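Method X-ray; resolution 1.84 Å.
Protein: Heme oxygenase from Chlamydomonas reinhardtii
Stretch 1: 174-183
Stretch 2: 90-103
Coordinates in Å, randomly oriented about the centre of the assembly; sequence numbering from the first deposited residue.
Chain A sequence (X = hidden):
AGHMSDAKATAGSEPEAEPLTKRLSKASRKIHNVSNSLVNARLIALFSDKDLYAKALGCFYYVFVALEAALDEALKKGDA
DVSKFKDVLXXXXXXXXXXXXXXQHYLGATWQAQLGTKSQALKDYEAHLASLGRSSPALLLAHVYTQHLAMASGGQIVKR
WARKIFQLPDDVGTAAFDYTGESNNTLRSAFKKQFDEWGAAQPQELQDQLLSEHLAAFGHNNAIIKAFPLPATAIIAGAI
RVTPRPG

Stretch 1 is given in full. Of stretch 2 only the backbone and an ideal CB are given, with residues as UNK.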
# COMPACT_ATOMS: atom_id res chain seq x y z
N THR A 174 3.77 12.91 8.46
CA THR A 174 3.89 12.16 7.21
C THR A 174 4.60 10.83 7.42
O THR A 174 5.33 10.38 6.53
CB THR A 174 4.63 12.97 6.11
OG1 THR A 174 6.00 13.20 6.49
CG2 THR A 174 3.92 14.31 5.85
N ALA A 175 4.40 10.21 8.58
CA ALA A 175 5.10 8.97 8.90
C ALA A 175 4.71 7.83 7.94
O ALA A 175 5.51 6.92 7.70
CB ALA A 175 4.85 8.56 10.35
N ALA A 176 3.51 7.90 7.39
CA ALA A 176 3.05 6.92 6.40
C ALA A 176 3.98 6.90 5.18
O ALA A 176 4.12 5.87 4.52
CB ALA A 176 1.62 7.23 5.96
N PHE A 177 4.58 8.05 4.89
CA PHE A 177 5.42 8.24 3.71
C PHE A 177 6.91 8.44 4.03
O PHE A 177 7.70 8.75 3.13
CB PHE A 177 4.91 9.46 2.93
CG PHE A 177 3.43 9.39 2.63
CD1 PHE A 177 2.95 8.53 1.66
CD2 PHE A 177 2.53 10.18 3.33
CE1 PHE A 177 1.59 8.47 1.40
CE2 PHE A 177 1.17 10.13 3.07
CZ PHE A 177 0.70 9.27 2.11
N ASP A 178 7.29 8.25 5.29
CA ASP A 178 8.68 8.48 5.68
C ASP A 178 9.53 7.21 5.62
O ASP A 178 9.05 6.10 5.91
CB ASP A 178 8.77 9.06 7.10
CG ASP A 178 8.23 10.48 7.20
OD1 ASP A 178 8.07 11.19 6.16
OD2 ASP A 178 7.95 10.90 8.33
N TYR A 179 10.80 7.38 5.27
CA TYR A 179 11.77 6.29 5.22
C TYR A 179 13.04 6.75 5.90
O TYR A 179 14.00 7.14 5.24
CB TYR A 179 12.04 5.85 3.78
CG TYR A 179 10.79 5.27 3.14
CD1 TYR A 179 9.83 6.12 2.58
CD2 TYR A 179 10.56 3.90 3.11
CE1 TYR A 179 8.65 5.61 2.01
CE2 TYR A 179 9.38 3.38 2.54
CZ TYR A 179 8.44 4.24 1.99
OH TYR A 179 7.28 3.76 1.43
N THR A 180 13.05 6.71 7.22
CA THR A 180 14.12 7.33 8.00
C THR A 180 15.31 6.41 8.27
O THR A 180 16.31 6.84 8.85
CB THR A 180 13.58 7.82 9.34
OG1 THR A 180 13.13 6.69 10.10
CG2 THR A 180 12.41 8.77 9.12
N GLY A 181 15.21 5.15 7.85
CA GLY A 181 16.32 4.22 7.96
C GLY A 181 16.92 3.95 6.59
O GLY A 181 17.61 4.79 6.03
N GLU A 182 16.65 2.77 6.04
CA GLU A 182 16.97 2.49 4.64
C GLU A 182 16.23 3.46 3.73
O GLU A 182 15.05 3.73 3.95
CB GLU A 182 16.58 1.05 4.30
CG GLU A 182 17.21 0.50 3.03
CD GLU A 182 18.66 0.12 3.22
OE1 GLU A 182 18.93 -0.87 3.93
OE2 GLU A 182 19.53 0.82 2.65
N SER A 183 16.89 3.97 2.69
CA SER A 183 16.23 4.95 1.82
C SER A 183 15.10 4.31 1.02
O SER A 183 15.15 3.12 0.73
CB SER A 183 17.23 5.58 0.86
OG SER A 183 17.67 4.63 -0.11
N UNK A 90 11.39 -6.75 5.65
CA UNK A 90 11.46 -6.39 7.05
C UNK A 90 12.50 -5.31 7.31
O UNK A 90 12.87 -5.07 8.45
CB UNK A 90 11.77 -7.63 7.89
N UNK A 91 12.98 -4.65 6.25
CA UNK A 91 14.05 -3.68 6.41
C UNK A 91 13.65 -2.23 6.23
O UNK A 91 14.49 -1.37 5.98
CB UNK A 91 15.17 -4.00 5.42
N UNK A 92 12.35 -1.96 6.35
CA UNK A 92 11.84 -0.60 6.24
C UNK A 92 10.67 -0.41 5.28
O UNK A 92 10.07 0.66 5.24
CB UNK A 92 12.98 0.32 5.81
N UNK A 93 10.35 -1.43 4.50
CA UNK A 93 9.26 -1.30 3.55
C UNK A 93 7.91 -1.13 4.22
O UNK A 93 7.04 -0.43 3.68
CB UNK A 93 9.22 -2.52 2.63
N UNK A 94 7.72 -1.80 5.36
CA UNK A 94 6.41 -1.85 6.01
C UNK A 94 5.90 -0.45 6.37
O UNK A 94 6.68 0.41 6.81
CB UNK A 94 6.48 -2.72 7.27
N UNK A 95 4.59 -0.26 6.23
CA UNK A 95 3.93 1.03 6.33
C UNK A 95 2.90 1.14 7.46
O UNK A 95 2.54 2.25 7.83
CB UNK A 95 3.25 1.34 5.00
N UNK A 96 2.36 0.03 7.96
CA UNK A 96 1.22 0.14 8.90
C UNK A 96 1.57 0.97 10.16
O UNK A 96 0.76 1.78 10.62
CB UNK A 96 0.76 -1.26 9.32
N UNK A 97 2.79 0.78 10.72
CA UNK A 97 3.07 1.63 11.88
C UNK A 97 3.14 3.12 11.55
O UNK A 97 2.66 3.93 12.34
CB UNK A 97 4.39 1.20 12.52
N UNK A 98 3.71 3.47 10.39
CA UNK A 98 3.70 4.85 9.92
C UNK A 98 2.30 5.42 9.72
O UNK A 98 2.00 6.56 10.12
CB UNK A 98 4.48 4.95 8.60
N UNK A 99 1.42 4.64 9.10
CA UNK A 99 0.02 5.07 8.95
C UNK A 99 -0.64 5.27 10.31
O UNK A 99 -1.35 6.24 10.53
CB UNK A 99 -0.77 4.05 8.13
N UNK A 100 -0.41 4.35 11.22
CA UNK A 100 -1.04 4.46 12.53
C UNK A 100 -0.55 5.71 13.25
O UNK A 100 -1.34 6.41 13.87
CB UNK A 100 -0.76 3.21 13.37
N UNK A 101 0.75 6.00 13.16
CA UNK A 101 1.28 7.22 13.76
C UNK A 101 0.59 8.47 13.23
O UNK A 101 0.23 9.37 14.00
CB UNK A 101 2.79 7.32 13.51
N UNK A 102 0.43 8.54 11.92
CA UNK A 102 -0.23 9.70 11.30
C UNK A 102 -1.69 9.81 11.73
O UNK A 102 -2.16 10.89 12.09
CB UNK A 102 -0.15 9.61 9.78
N UNK A 103 -2.41 8.70 11.70
CA UNK A 103 -3.81 8.72 12.10
C UNK A 103 -3.96 9.18 13.56
O UNK A 103 -4.84 10.00 13.86
CB UNK A 103 -4.43 7.33 11.91

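Position 90 lies far from stretch 1, with no atom of it within 5.5 Å of the ideal CB, so nothing visible restricts the choice; it is Lys90, the first residue after a helix to leave helical backbone angles. At 91 the CA-to-CB bond points sideways and phi/psi of -110/20 would admit most residues. The backbone carbonyl is the useful feature here, because it faces Glu182. The residue is Gly91, whose O accepts from two waters, one of which accepts from Glu182 N while the other donates to Glu182 OE1.

Position 92 is decided by its backbone. At phi/psi of 130/-10 a CB would be jammed against the carbonyl O of the residue before, and it would also point toward Glu182, with 4.0 Å from the ideal CB to Glu182 CB. Glycine is called for, and Gly92 is found. Position 93 turns its CB away from stretch 1 and leaves the choice open; it is Leu93, whose O is linked by a water to Tyr179 OH. Position 94 also points away, and almost any residue would do; it is Tyr94.

At 95 the ideal CB points sideways, 4.6 Å from Ala176 O. Beyond it, stretch 1 presents the carbonyl oxygens of Ala176 and Asp178 and the ring of Tyr179, which suits a long donor: lysine could reach toward the oxygens, but a planar group with several N-H bonds would also match the ring. Arg95 supplies it. NH1 donates to Asp178 O at 2.8 Å and to Ala176 O at 2.9 Å, and NH2 donates to Asp178 O at 3.2 Å. These acceptors lie near the guanidinium plane, leaving a face free to stack on Tyr179 with centres 3.8 Å apart and planes at 9°. Within its own stretch, Arg95 NH2 donates to Gly92 O at 3.0 Å and NE to Leu93 O at 3.2 Å, which helps to hold the group in place.

A helix begins at 96. Positions 96 and 97 meet nothing of stretch 1 and tolerate many residues; they are Ala96 and Pro97. At 98 the ideal CB would sit 2.4 Å from Ala175 O, a clash, and 3.3 Å from Ala176 CA. Gly98 avoids both, and its CA approaches Ala175 O at 3.5 Å in a CA-H...O contact.

The CB at 99 points away but is 4.5 Å from Ala176 CB, so an apolar side chain, aliphatic or aromatic, could cover that methyl. Phe99 does so: Ala176 CB lies over its ring face, 3.7 Å from the centroid. Position 100 is out of reach and is Lys100. Position 101 points toward Ala175 CB, where small, aliphatic or polar residues are plausible; Gln101 OE1 comes within 3.6 Å of Ala175 CB.

At 102 the CB faces the amides of Ala175 and Ala176, each 4.7 Å away, which favours a short acceptor such as aspartate or asparagine. Asp102 uses both oxygens: Ala175 N donates to OD1 and Ala176 N to OD2, each at 2.8 Å. Position 103, out of reach, is Val103.

Stretch 2 90-103: KGGLYRAPGFKQDV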
# COMPACT_ATOMS: atom_id res chain seq x y z
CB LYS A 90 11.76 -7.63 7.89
CG LYS A 90 10.79 -8.79 7.64
CD LYS A 90 9.37 -8.46 8.07
CE LYS A 90 9.30 -8.11 9.54
NZ LYS A 90 7.89 -7.96 10.00
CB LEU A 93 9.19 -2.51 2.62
CG LEU A 93 9.72 -2.49 1.19
CD1 LEU A 93 9.18 -3.70 0.44
CD2 LEU A 93 9.40 -1.21 0.44
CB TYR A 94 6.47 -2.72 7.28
CG TYR A 94 6.34 -4.22 7.05
CD1 TYR A 94 6.61 -4.80 5.81
CD2 TYR A 94 5.92 -5.05 8.09
CE1 TYR A 94 6.49 -6.18 5.62
CE2 TYR A 94 5.79 -6.42 7.91
CZ TYR A 94 6.08 -6.98 6.68
OH TYR A 94 5.95 -8.36 6.52
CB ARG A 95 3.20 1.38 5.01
CG ARG A 95 4.08 1.56 3.78
CD ARG A 95 4.97 2.82 3.93
NE ARG A 95 6.24 2.50 4.58
CZ ARG A 95 7.07 3.41 5.11
NH1 ARG A 95 6.75 4.70 5.07
NH2 ARG A 95 8.21 3.03 5.68
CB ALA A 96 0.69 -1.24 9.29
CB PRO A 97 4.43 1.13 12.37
CG PRO A 97 4.47 -0.29 11.92
CD PRO A 97 3.82 -0.27 10.57
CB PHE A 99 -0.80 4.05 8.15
CG PHE A 99 -0.71 4.24 6.65
CD1 PHE A 99 0.32 3.63 5.94
CD2 PHE A 99 -1.66 5.00 5.97
CE1 PHE A 99 0.40 3.79 4.57
CE2 PHE A 99 -1.58 5.16 4.61
CZ PHE A 99 -0.54 4.55 3.91
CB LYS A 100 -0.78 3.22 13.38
CG LYS A 100 -1.76 3.09 14.54
CD LYS A 100 -1.32 2.03 15.55
CE LYS A 100 -2.48 1.68 16.47
NZ LYS A 100 -2.03 0.84 17.62
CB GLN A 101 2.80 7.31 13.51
CG GLN A 101 3.60 6.41 14.42
CD GLN A 101 5.03 6.25 13.95
OE1 GLN A 101 5.68 7.22 13.56
NE2 GLN A 101 5.54 5.02 13.99
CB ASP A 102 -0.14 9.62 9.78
CG ASP A 102 1.23 9.96 9.26
OD1 ASP A 102 2.07 10.48 10.06
OD2 ASP A 102 1.46 9.73 8.05
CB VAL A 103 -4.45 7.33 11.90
CG1 VAL A 103 -5.82 7.24 12.59
CG2 VAL A 103 -4.58 7.02 10.40
O HOH W 1 14.82 1.02 7.44
O HOH W 2 16.96 -2.48 5.27
O HOH W 3 6.91 1.21 1.42
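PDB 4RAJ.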